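Local coordinates for protein S12 family peptidase (Streptomyces sp. 82F2, PDB 3WWX) that probably hydrolyses amide bonds with selectivity for D-configured substrates, as a member of the serine beta-lactamase-like S12 peptidases, at residues Ser310-Leu322 / Gly332-Gly344. Numbering follows the deposited sequence.
Sequences SLAQVTRDGGHSL and GDSQKVIEAEFCG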
loop_
_atom_site.group_PDB
_atom_site.type_symbol
_atom_site.label_atom_id
_atom_site.label_comp_id
_atom_site.label_asym_id
_atom_site.label_seq_id
_atom_site.Cartn_x
_atom_site.Cartn_y
_atom_site.Cartn_z
ATOM N N SER A 310 -6.999 -1.035 4.953
ATOM C CA SER A 310 -7.578 -0.802 3.641
ATOM C C SER A 310 -7.407 -2.017 2.759
ATOM O O SER A 310 -6.486 -2.819 2.938
ATOM C CB SER A 310 -6.906 0.394 2.961
ATOM O OG SER A 310 -7.064 1.562 3.746
ATOM N N LEU A 311 -8.337 -2.157 1.820
ATOM C CA LEU A 311 -8.269 -3.230 0.845
ATOM C C LEU A 311 -8.619 -2.655 -0.530
ATOM O O LEU A 311 -9.375 -1.694 -0.659
ATOM C CB LEU A 311 -9.187 -4.403 1.244
ATOM C CG LEU A 311 -10.660 -4.073 1.338
ATOM C CD1 LEU A 311 -11.369 -4.405 0.022
ATOM C CD2 LEU A 311 -11.312 -4.829 2.508
ATOM N N ALA A 312 -8.039 -3.266 -1.556
ATOM C CA ALA A 312 -8.281 -2.870 -2.951
ATOM C C ALA A 312 -7.914 -4.051 -3.820
ATOM O O ALA A 312 -6.792 -4.550 -3.750
ATOM C CB ALA A 312 -7.443 -1.667 -3.331
ATOM N N GLN A 313 -8.868 -4.515 -4.617
ATOM C CA GLN A 313 -8.672 -5.726 -5.422
ATOM C C GLN A 313 -9.425 -5.617 -6.731
ATOM O O GLN A 313 -10.486 -5.008 -6.787
ATOM C CB GLN A 313 -9.201 -6.946 -4.664
ATOM C CG GLN A 313 -8.444 -7.258 -3.356
ATOM C CD GLN A 313 -7.005 -7.705 -3.555
ATOM O OE1 GLN A 313 -6.635 -8.228 -4.613
ATOM N NE2 GLN A 313 -6.188 -7.549 -2.520
ATOM N N VAL A 314 -8.857 -6.210 -7.772
ATOM C CA VAL A 314 -9.529 -6.291 -9.055
ATOM C C VAL A 314 -9.226 -7.626 -9.727
ATOM O O VAL A 314 -8.175 -8.221 -9.499
ATOM C CB VAL A 314 -9.125 -5.113 -9.943
ATOM C CG1 VAL A 314 -7.657 -5.179 -10.388
ATOM C CG2 VAL A 314 -10.055 -4.972 -11.101
ATOM N N THR A 315 -10.134 -8.095 -10.584
ATOM C CA THR A 315 -9.806 -9.246 -11.419
ATOM C C THR A 315 -8.747 -8.846 -12.448
ATOM O O THR A 315 -8.495 -7.666 -12.669
ATOM C CB THR A 315 -11.078 -9.809 -12.081
ATOM O OG1 THR A 315 -11.783 -8.721 -12.686
ATOM C CG2 THR A 315 -11.971 -10.453 -11.027
ATOM N N ARG A 316 -8.112 -9.826 -13.081
ATOM C CA ARG A 316 -6.951 -9.550 -13.917
ATOM C C ARG A 316 -7.241 -8.649 -15.113
ATOM O O ARG A 316 -6.366 -7.888 -15.545
ATOM C CB ARG A 316 -6.341 -10.867 -14.405
ATOM C CG ARG A 316 -5.149 -10.724 -15.337
ATOM C CD ARG A 316 -3.996 -9.974 -14.717
ATOM N NE ARG A 316 -2.885 -9.815 -15.657
ATOM C CZ ARG A 316 -2.806 -8.841 -16.557
ATOM N NH1 ARG A 316 -3.760 -7.922 -16.638
ATOM N NH2 ARG A 316 -1.771 -8.787 -17.391
ATOM N N ASP A 317 -8.449 -8.734 -15.658
ATOM C CA ASP A 317 -8.791 -7.881 -16.781
ATOM C C ASP A 317 -9.336 -6.539 -16.326
ATOM O O ASP A 317 -9.728 -5.721 -17.163
ATOM C CB ASP A 317 -9.759 -8.571 -17.750
ATOM C CG ASP A 317 -11.127 -8.824 -17.168
ATOM O OD1 ASP A 317 -11.410 -8.474 -16.009
ATOM O OD2 ASP A 317 -11.968 -9.380 -17.913
ATOM N N GLY A 318 -9.334 -6.281 -15.012
ATOM C CA GLY A 318 -9.813 -5.018 -14.503
ATOM C C GLY A 318 -11.322 -4.817 -14.517
ATOM O O GLY A 318 -11.816 -3.704 -14.295
ATOM N N GLY A 319 -12.076 -5.898 -14.715
ATOM C CA GLY A 319 -13.505 -5.771 -14.908
ATOM C C GLY A 319 -14.345 -5.738 -13.648
ATOM O O GLY A 319 -15.445 -5.195 -13.645
ATOM N N HIS A 320 -13.826 -6.342 -12.584
ATOM C CA HIS A 320 -14.541 -6.460 -11.322
ATOM C C HIS A 320 -13.609 -5.929 -10.236
ATOM O O HIS A 320 -12.540 -6.487 -10.022
ATOM C CB HIS A 320 -14.908 -7.918 -11.044
ATOM C CG HIS A 320 -15.675 -8.127 -9.775
ATOM N ND1 HIS A 320 -16.022 -9.381 -9.314
ATOM C CD2 HIS A 320 -16.167 -7.243 -8.875
ATOM C CE1 HIS A 320 -16.679 -9.258 -8.178
ATOM N NE2 HIS A 320 -16.784 -7.976 -7.888
ATOM N N SER A 321 -14.029 -4.849 -9.587
ATOM C CA SER A 321 -13.212 -4.186 -8.565
ATOM C C SER A 321 -13.919 -4.056 -7.216
ATOM O O SER A 321 -15.152 -4.096 -7.118
ATOM C CB SER A 321 -12.813 -2.799 -9.060
ATOM O OG SER A 321 -13.944 -2.032 -9.389
ATOM N N LEU A 322 -13.088 -3.844 -6.192
ATOM C CA LEU A 322 -13.528 -3.667 -4.817
ATOM C C LEU A 322 -12.496 -2.812 -4.098
ATOM O O LEU A 322 -11.301 -2.997 -4.295
ATOM C CB LEU A 322 -13.611 -5.026 -4.139
ATOM C CG LEU A 322 -13.806 -5.069 -2.607
ATOM C CD1 LEU A 322 -15.181 -4.589 -2.190
ATOM C CD2 LEU A 322 -13.537 -6.493 -2.064
ATOM N N GLY A 332 -11.544 -6.648 12.532
ATOM C CA GLY A 332 -12.086 -6.741 11.191
ATOM C C GLY A 332 -11.218 -7.605 10.305
ATOM O O GLY A 332 -10.007 -7.446 10.246
ATOM N N ASP A 333 -11.865 -8.507 9.588
ATOM C CA ASP A 333 -11.208 -9.419 8.670
ATOM C C ASP A 333 -11.447 -8.946 7.228
ATOM O O ASP A 333 -12.528 -9.110 6.678
ATOM C CB ASP A 333 -11.782 -10.812 8.912
ATOM C CG ASP A 333 -11.083 -11.889 8.119
ATOM O OD1 ASP A 333 -10.470 -11.568 7.090
ATOM O OD2 ASP A 333 -11.153 -13.066 8.534
ATOM N N SER A 334 -10.429 -8.345 6.637
ATOM C CA SER A 334 -10.541 -7.803 5.288
ATOM C C SER A 334 -10.708 -8.919 4.260
ATOM O O SER A 334 -11.392 -8.741 3.258
ATOM C CB SER A 334 -9.314 -6.942 4.976
ATOM O OG SER A 334 -8.142 -7.716 5.068
ATOM N N GLN A 335 -10.116 -10.079 4.516
ATOM C CA GLN A 335 -10.249 -11.188 3.579
ATOM C C GLN A 335 -11.698 -11.637 3.456
ATOM O O GLN A 335 -12.143 -12.020 2.365
ATOM C CB GLN A 335 -9.353 -12.367 3.972
ATOM C CG GLN A 335 -9.117 -13.355 2.842
ATOM C CD GLN A 335 -8.323 -12.764 1.692
ATOM O OE1 GLN A 335 -7.693 -11.709 1.811
ATOM N NE2 GLN A 335 -8.367 -13.442 0.556
ATOM N N LYS A 336 -12.465 -11.591 4.544
ATOM C CA LYS A 336 -13.877 -11.934 4.469
ATOM C C LYS A 336 -14.630 -11.022 3.492
ATOM O O LYS A 336 -15.548 -11.456 2.814
ATOM C CB LYS A 336 -14.534 -11.865 5.847
ATOM C CG LYS A 336 -14.187 -13.002 6.778
ATOM C CD LYS A 336 -15.106 -12.972 8.011
ATOM C CE LYS A 336 -14.766 -14.070 8.998
ATOM N NZ LYS A 336 -13.343 -14.010 9.420
ATOM N N VAL A 337 -14.258 -9.745 3.423
ATOM C CA VAL A 337 -14.920 -8.819 2.518
ATOM C C VAL A 337 -14.579 -9.178 1.067
ATOM O O VAL A 337 -15.446 -9.157 0.193
ATOM C CB VAL A 337 -14.517 -7.352 2.824
ATOM C CG1 VAL A 337 -15.205 -6.402 1.863
ATOM C CG2 VAL A 337 -14.895 -6.992 4.286
ATOM N N ILE A 338 -13.318 -9.511 0.834
ATOM C CA ILE A 338 -12.839 -9.899 -0.496
ATOM C C ILE A 338 -13.528 -11.181 -0.959
ATOM O O ILE A 338 -14.031 -11.257 -2.092
ATOM C CB ILE A 338 -11.312 -10.042 -0.507
ATOM C CG1 ILE A 338 -10.642 -8.672 -0.265
ATOM C CG2 ILE A 338 -10.830 -10.615 -1.832
ATOM C CD1 ILE A 338 -9.163 -8.758 0.110
ATOM N N GLU A 339 -13.584 -12.179 -0.083
ATOM C CA GLU A 339 -14.250 -13.431 -0.416
ATOM C C GLU A 339 -15.738 -13.219 -0.663
ATOM O O GLU A 339 -16.310 -13.815 -1.577
ATOM C CB GLU A 339 -14.028 -14.466 0.685
ATOM C CG GLU A 339 -12.716 -15.175 0.602
ATOM C CD GLU A 339 -12.717 -16.348 -0.362
ATOM O OE1 GLU A 339 -13.815 -16.824 -0.725
ATOM O OE2 GLU A 339 -11.621 -16.793 -0.714
ATOM N N ALA A 340 -16.385 -12.373 0.131
ATOM C CA ALA A 340 -17.808 -12.120 -0.052
ATOM C C ALA A 340 -18.066 -11.511 -1.429
ATOM O O ALA A 340 -18.957 -11.934 -2.178
ATOM C CB ALA A 340 -18.320 -11.213 1.031
ATOM N N GLU A 341 -17.260 -10.523 -1.782
ATOM C CA GLU A 341 -17.469 -9.812 -3.028
ATOM C C GLU A 341 -17.166 -10.677 -4.241
ATOM O O GLU A 341 -17.970 -10.712 -5.185
ATOM C CB GLU A 341 -16.610 -8.546 -3.062
ATOM C CG GLU A 341 -16.709 -7.741 -4.368
ATOM C CD GLU A 341 -18.118 -7.270 -4.693
ATOM O OE1 GLU A 341 -18.442 -7.130 -5.887
ATOM O OE2 GLU A 341 -18.906 -6.977 -3.761
ATOM N N PHE A 342 -16.027 -11.349 -4.259
ATOM C CA PHE A 342 -15.605 -12.058 -5.470
ATOM C C PHE A 342 -16.131 -13.486 -5.562
ATOM O O PHE A 342 -16.201 -14.036 -6.659
ATOM C CB PHE A 342 -14.090 -12.025 -5.615
ATOM C CG PHE A 342 -13.557 -10.658 -5.920
ATOM C CD1 PHE A 342 -13.557 -10.165 -7.212
ATOM C CD2 PHE A 342 -13.086 -9.851 -4.904
ATOM C CE1 PHE A 342 -13.081 -8.894 -7.479
ATOM C CE2 PHE A 342 -12.638 -8.574 -5.168
ATOM C CZ PHE A 342 -12.623 -8.102 -6.450
ATOM N N CYS A 343 -16.505 -14.076 -4.426
ATOM C CA CYS A 343 -16.991 -15.466 -4.402
ATOM C C CYS A 343 -18.380 -15.631 -3.803
ATOM O O CYS A 343 -18.931 -16.741 -3.837
ATOM C CB CYS A 343 -15.999 -16.353 -3.648
ATOM S SG CYS A 343 -14.404 -16.482 -4.457
ATOM N N GLY A 344 -18.953 -14.548 -3.274
ATOM C CA GLY A 344 -20.263 -14.613 -2.645
ATOM C C GLY A 344 -20.254 -15.361 -1.327
ATOM O O GLY A 344 -21.306 -15.787 -0.849
HETATM O O HOH W 1 -6.446 -5.137 4.462
#
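Leu311 to Leu322 belong to a beta hairpin against which helix 334-343 lies nearly lengthwise, its axis 9.4 Å from that of strand 310-315 and inclined 28° to it, while strand 320-322 runs the other way. Alternate residues of both strands turn toward the helix, a worked example of how one face of a sheet supplies the floor for a helix. At the helix start, CD2 of Leu311 packs on CB of Ser334 at 3.8 Å, and a water joins Ser310 O to Ser334 OG. Further along, Leu322, with CG anti to the backbone N (chi1 169°), extends CD2 to 3.8 Å from CA of Ile338 and equally near CB of Glu341. Ile338 CD1 meets the aliphatic CG of Gln313, the two side chains crossing at about a right angle. At the C-terminal end of the helix, Phe342 lies against both strands: CE2 touches CB of Gln313 and CB of Leu322, and CE1 lies 3.4 Å above the plane of the His320 ring, over its centre. The two rings are oblique, their planes 42° apart. One face of the imidazole is thus backed by Phe342, while at its edge NE2 donates to Glu341 OE1 over 2.7 Å, a nearly straight bond that lies close to the ring plane and uses the anti lone pair of the carboxylate. Glu341 OE2 is held in turn by Thr10 and His7, so this buried acid ties the hairpin to the N-terminal region as well. Helix 8-19 packs beside Val337 and Ala340, and a disulfide from Cys343 to Cys294 pins the helix end. A C-terminal helix packed with the N-terminal helix on one face of the central antiparallel sheet is the hallmark of the alpha/beta domain in the serine beta-lactamase fold.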